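Local coordinates for uncharacterized ACR, COG1565 superfamily (Burkholderia thailandensis, PDB 4F3N), which is of unknown function but has the fold of an S-adenosyl-L-methionine-dependent methyltransferase and may methylate protein arginines, at residues W75-Y81 against F245-R250. Residues are numbered along the deposited sequence; the frame is centred on the assembly and turned at random. Where two conformers were deposited one is given.
Sequences WIPFSRY and FVFADR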
ATOM      1  N   TRP A  75     -11.892  18.939  17.464  1.00 12.74           N
ATOM      2  CA  TRP A  75     -11.904  18.334  16.124  1.00 11.57           C
ATOM      3  C   TRP A  75     -10.533  18.204  15.543  1.00 11.32           C
ATOM      4  O   TRP A  75      -9.724  19.166  15.591  1.00 12.00           O
ATOM      5  CB  TRP A  75     -12.756  19.190  15.209  1.00 11.60           C
ATOM      6  CG  TRP A  75     -13.077  18.682  13.823  1.00 11.31           C
ATOM      7  CD1 TRP A  75     -14.239  18.068  13.401  1.00 11.37           C
ATOM      8  CD2 TRP A  75     -12.235  18.798  12.609  1.00 11.23           C
ATOM      9  NE1 TRP A  75     -14.170  17.745  12.057  1.00 11.31           N
ATOM     10  CE2 TRP A  75     -12.989  18.177  11.526  1.00 11.36           C
ATOM     11  CE3 TRP A  75     -10.967  19.316  12.336  1.00 11.74           C
ATOM     12  CZ2 TRP A  75     -12.494  18.084  10.246  1.00 11.25           C
ATOM     13  CZ3 TRP A  75     -10.493  19.251  11.027  1.00 11.42           C
ATOM     14  CH2 TRP A  75     -11.236  18.659  10.003  1.00 11.63           C
ATOM     15  N   ILE A  76     -10.257  17.031  14.967  1.00 10.18           N
ATOM     16  CA  ILE A  76      -9.042  16.817  14.189  1.00  9.87           C
ATOM     17  C   ILE A  76      -9.378  16.157  12.847  1.00  9.50           C
ATOM     18  O   ILE A  76     -10.399  15.438  12.718  1.00  9.26           O
ATOM     19  CB  ILE A  76      -8.022  15.941  14.941  1.00  9.39           C
ATOM     20  CG1 ILE A  76      -8.598  14.544  15.244  1.00  8.73           C
ATOM     21  CG2 ILE A  76      -7.617  16.648  16.207  1.00  9.99           C
ATOM     22  CD1 ILE A  76      -7.572  13.548  15.793  1.00  8.52           C
ATOM     23  N   PRO A  77      -8.552  16.412  11.831  1.00  9.50           N
ATOM     24  CA  PRO A  77      -8.830  15.688  10.582  1.00  9.30           C
ATOM     25  C   PRO A  77      -8.661  14.155  10.742  1.00  8.81           C
ATOM     26  O   PRO A  77      -7.943  13.698  11.628  1.00  7.81           O
ATOM     27  CB  PRO A  77      -7.824  16.281   9.590  1.00  9.95           C
ATOM     28  CG  PRO A  77      -6.779  16.920  10.405  1.00 10.55           C
ATOM     29  CD  PRO A  77      -7.324  17.241  11.757  1.00 10.22           C
ATOM     30  N   PHE A  78      -9.318  13.373   9.884  1.00  8.45           N
ATOM     31  CA  PHE A  78      -9.224  11.928   9.991  1.00  8.43           C
ATOM     32  C   PHE A  78      -7.797  11.440   9.752  1.00  8.47           C
ATOM     33  O   PHE A  78      -7.366  10.429  10.342  1.00  8.36           O
ATOM     34  CB  PHE A  78     -10.180  11.237   9.032  1.00  8.42           C
ATOM     35  CG  PHE A  78     -10.258   9.768   9.257  1.00  8.02           C
ATOM     36  CD1 PHE A  78      -9.638   8.895   8.386  1.00  8.14           C
ATOM     37  CD2 PHE A  78     -10.890   9.245  10.404  1.00  8.13           C
ATOM     38  CE1 PHE A  78      -9.673   7.538   8.609  1.00  8.06           C
ATOM     39  CE2 PHE A  78     -10.880   7.886  10.635  1.00  7.91           C
ATOM     40  CZ  PHE A  78     -10.258   7.039   9.739  1.00  7.82           C
ATOM     41  N   SER A  79      -7.070  12.158   8.909  1.00  8.91           N
ATOM     42  CA  SER A  79      -5.650  11.798   8.617  1.00  9.39           C
ATOM     43  C   SER A  79      -4.836  11.723   9.914  1.00  9.55           C
ATOM     44  O   SER A  79      -3.960  10.868  10.082  1.00  8.88           O
ATOM     45  CB  SER A  79      -5.019  12.799   7.648  1.00  9.92           C
ATOM     46  OG  SER A  79      -5.275  14.165   8.050  1.00 10.41           O
ATOM     47  N   ARG A  80      -5.110  12.662  10.807  1.00  9.91           N
ATOM     48  CA  ARG A  80      -4.332  12.764  12.051  1.00 10.78           C
ATOM     49  C   ARG A  80      -4.706  11.581  12.978  1.00 10.25           C
ATOM     50  O   ARG A  80      -3.851  10.957  13.599  1.00 10.30           O
ATOM     51  CB  ARG A  80      -4.604  14.089  12.721  1.00 12.20           C
ATOM     52  CG  ARG A  80      -3.901  14.235  14.065  1.00 13.61           C
ATOM     53  CD  ARG A  80      -2.390  14.123  13.987  1.00 15.62           C
ATOM     54  NE  ARG A  80      -1.863  14.352  15.326  1.00 17.21           N
ATOM     55  CZ  ARG A  80      -0.600  14.171  15.670  1.00 19.44           C
ATOM     56  NH1 ARG A  80       0.313  13.771  14.773  1.00 20.45           N
ATOM     57  NH2 ARG A  80      -0.259  14.366  16.931  1.00 21.23           N
ATOM     58  N   TYR A  81      -6.009  11.330  13.085  1.00  9.53           N
ATOM     59  CA  TYR A  81      -6.508  10.179  13.808  1.00  9.21           C
ATOM     60  C   TYR A  81      -5.867   8.898  13.289  1.00  9.32           C
ATOM     61  O   TYR A  81      -5.316   8.086  14.058  1.00  9.08           O
ATOM     62  CB  TYR A  81      -8.054  10.111  13.733  1.00  9.01           C
ATOM     63  CG  TYR A  81      -8.595   8.881  14.389  1.00  8.62           C
ATOM     64  CD1 TYR A  81      -8.852   8.858  15.746  1.00  8.90           C
ATOM     65  CD2 TYR A  81      -8.821   7.716  13.654  1.00  8.67           C
ATOM     66  CE1 TYR A  81      -9.338   7.695  16.373  1.00  8.80           C
ATOM     67  CE2 TYR A  81      -9.257   6.569  14.260  1.00  8.65           C
ATOM     68  CZ  TYR A  81      -9.484   6.541  15.614  1.00  8.90           C
ATOM     69  OH  TYR A  81      -9.932   5.370  16.214  1.00  9.15           O
ATOM     70  N   PHE A 245     -15.441   8.480  20.325  1.00 12.08           N
ATOM     71  CA  PHE A 245     -15.051   9.126  19.057  1.00 11.84           C
ATOM     72  C   PHE A 245     -16.313   9.167  18.186  1.00 11.94           C
ATOM     73  O   PHE A 245     -17.080   8.193  18.167  1.00 12.09           O
ATOM     74  CB  PHE A 245     -13.963   8.369  18.332  1.00 12.16           C
ATOM     75  CG  PHE A 245     -12.642   8.348  19.080  1.00 12.85           C
ATOM     76  CD1 PHE A 245     -11.927   9.504  19.271  1.00 13.31           C
ATOM     77  CD2 PHE A 245     -12.154   7.163  19.605  1.00 13.73           C
ATOM     78  CE1 PHE A 245     -10.712   9.493  19.960  1.00 13.91           C
ATOM     79  CE2 PHE A 245     -10.952   7.131  20.308  1.00 14.77           C
ATOM     80  CZ  PHE A 245     -10.226   8.314  20.510  1.00 14.17           C
ATOM     81  N   VAL A 246     -16.482  10.254  17.444  1.00 11.84           N
ATOM     82  CA  VAL A 246     -17.586  10.417  16.484  0.60 11.57           C
ATOM     83  C   VAL A 246     -17.028  11.106  15.244  1.00 11.40           C
ATOM     84  O   VAL A 246     -16.129  11.935  15.383  1.00 10.94           O
ATOM     85  CB  VAL A 246     -18.730  11.264  17.084  0.60 12.07           C
ATOM     86  CG1 VAL A 246     -18.333  12.720  17.338  0.60 11.65           C
ATOM     87  CG2 VAL A 246     -19.950  11.211  16.186  0.60 11.82           C
ATOM     88  N   PHE A 247     -17.504  10.746  14.044  1.00 10.97           N
ATOM     89  CA  PHE A 247     -17.187  11.583  12.882  1.00 10.66           C
ATOM     90  C   PHE A 247     -17.931  12.911  13.013  1.00 10.59           C
ATOM     91  O   PHE A 247     -19.034  12.952  13.562  1.00 10.37           O
ATOM     92  CB  PHE A 247     -17.627  10.923  11.572  1.00 10.64           C
ATOM     93  CG  PHE A 247     -16.832   9.718  11.186  1.00 11.32           C
ATOM     94  CD1 PHE A 247     -15.487   9.835  10.830  1.00 11.81           C
ATOM     95  CD2 PHE A 247     -17.443   8.493  11.115  1.00 11.77           C
ATOM     96  CE1 PHE A 247     -14.778   8.709  10.432  1.00 12.15           C
ATOM     97  CE2 PHE A 247     -16.756   7.374  10.695  1.00 12.74           C
ATOM     98  CZ  PHE A 247     -15.427   7.489  10.361  1.00 12.74           C
ATOM     99  N   ALA A 248     -17.346  13.972  12.478  1.00 10.16           N
ATOM    100  CA  ALA A 248     -17.949  15.283  12.523  1.00 10.78           C
ATOM    101  C   ALA A 248     -17.540  16.026  11.316  1.00 11.32           C
ATOM    102  O   ALA A 248     -16.354  16.060  10.993  1.00 10.62           O
ATOM    103  CB  ALA A 248     -17.534  16.049  13.771  1.00 10.55           C
ATOM    104  N   ASP A 249     -18.512  16.642  10.641  1.00 12.03           N
ATOM    105  CA  ASP A 249     -18.242  17.318   9.377  1.00 13.27           C
ATOM    106  C   ASP A 249     -18.051  18.815   9.583  1.00 14.93           C
ATOM    107  O   ASP A 249     -18.810  19.418  10.331  1.00 15.16           O
ATOM    108  CB  ASP A 249     -19.389  17.050   8.418  1.00 13.55           C
ATOM    109  CG  ASP A 249     -19.482  15.612   8.009  1.00 14.05           C
ATOM    110  OD1 ASP A 249     -18.437  14.947   7.965  1.00 12.88           O
ATOM    111  OD2 ASP A 249     -20.604  15.157   7.697  1.00 14.26           O
ATOM    112  N   ARG A 250     -17.020  19.390   8.949  1.00 16.48           N
ATOM    113  CA  ARG A 250     -16.674  20.814   9.110  1.00 19.87           C
ATOM    114  C   ARG A 250     -16.304  21.415   7.770  1.00 20.64           C
ATOM    115  O   ARG A 250     -15.685  20.740   6.956  1.00 18.34           O
ATOM    116  CB  ARG A 250     -15.445  20.920  10.008  1.00 23.27           C
ATOM    117  CG  ARG A 250     -15.455  22.107  10.924  1.00 28.38           C
ATOM    118  CD  ARG A 250     -14.448  21.935  12.043  1.00 30.01           C
ATOM    119  NE  ARG A 250     -13.105  22.242  11.572  1.00 33.54           N
ATOM    120  CZ  ARG A 250     -12.072  22.518  12.372  1.00 34.68           C
ATOM    121  NH1 ARG A 250     -10.881  22.770  11.837  1.00 35.95           N
ATOM    122  NH2 ARG A 250     -12.215  22.535  13.699  1.00 35.41           N
TER
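Trp75 sends its indole across to Ala248 and Arg250 because CG stands anti to the backbone N (chi1 -172°), while Arg250 folds back over that indole through the bend at chi3. The contact belongs to an antiparallel sheet separate from the seven-stranded methyltransferase sheet: residues 76-77 and strand 245-250 both pair with strand 231-239, through Ile76 with Val237 and Ala248 with Gly236, so the two segments are joined through that strand, with no backbone-to-backbone hydrogen bond between them; their own contact is made by side chains and one side-chain-to-carbonyl bond. Three observations define the tryptophan's setting. NE1 of Trp75 donates a nearly straight hydrogen bond of 3.0 Å to Ala248 O; the oxygen lies close to the indole plane, whereas the donor stands well above the carbonyl plane. The guanidinium of Arg250 lies flat on one indole face, its plane tilted only 16° and CZ 3.4 Å from Trp75 CE3, an off-centre cation-pi stack. Arg250 CD sits squarely above the five-membered ring, 3.9 Å from its centroid, adding a CH-pi contact.

Farther along, where helix 78-87 begins after the N-cap residue Pro77, the contact turns aromatic. The Phe78 and Phe247 rings meet obliquely, CD2 of Phe78 being 3.9 Å from CE1 of Phe247, and both touch Leu224 and Pro328. Tyr81 makes a T-shaped pair with Phe245 (planes at 68°), and its hydroxyl is hydrogen-bonded to Pro328 O. In that pair the Tyr81 edge presents CE1 over the centre of the Phe245 face, 4.2 Å from Phe245 CE1.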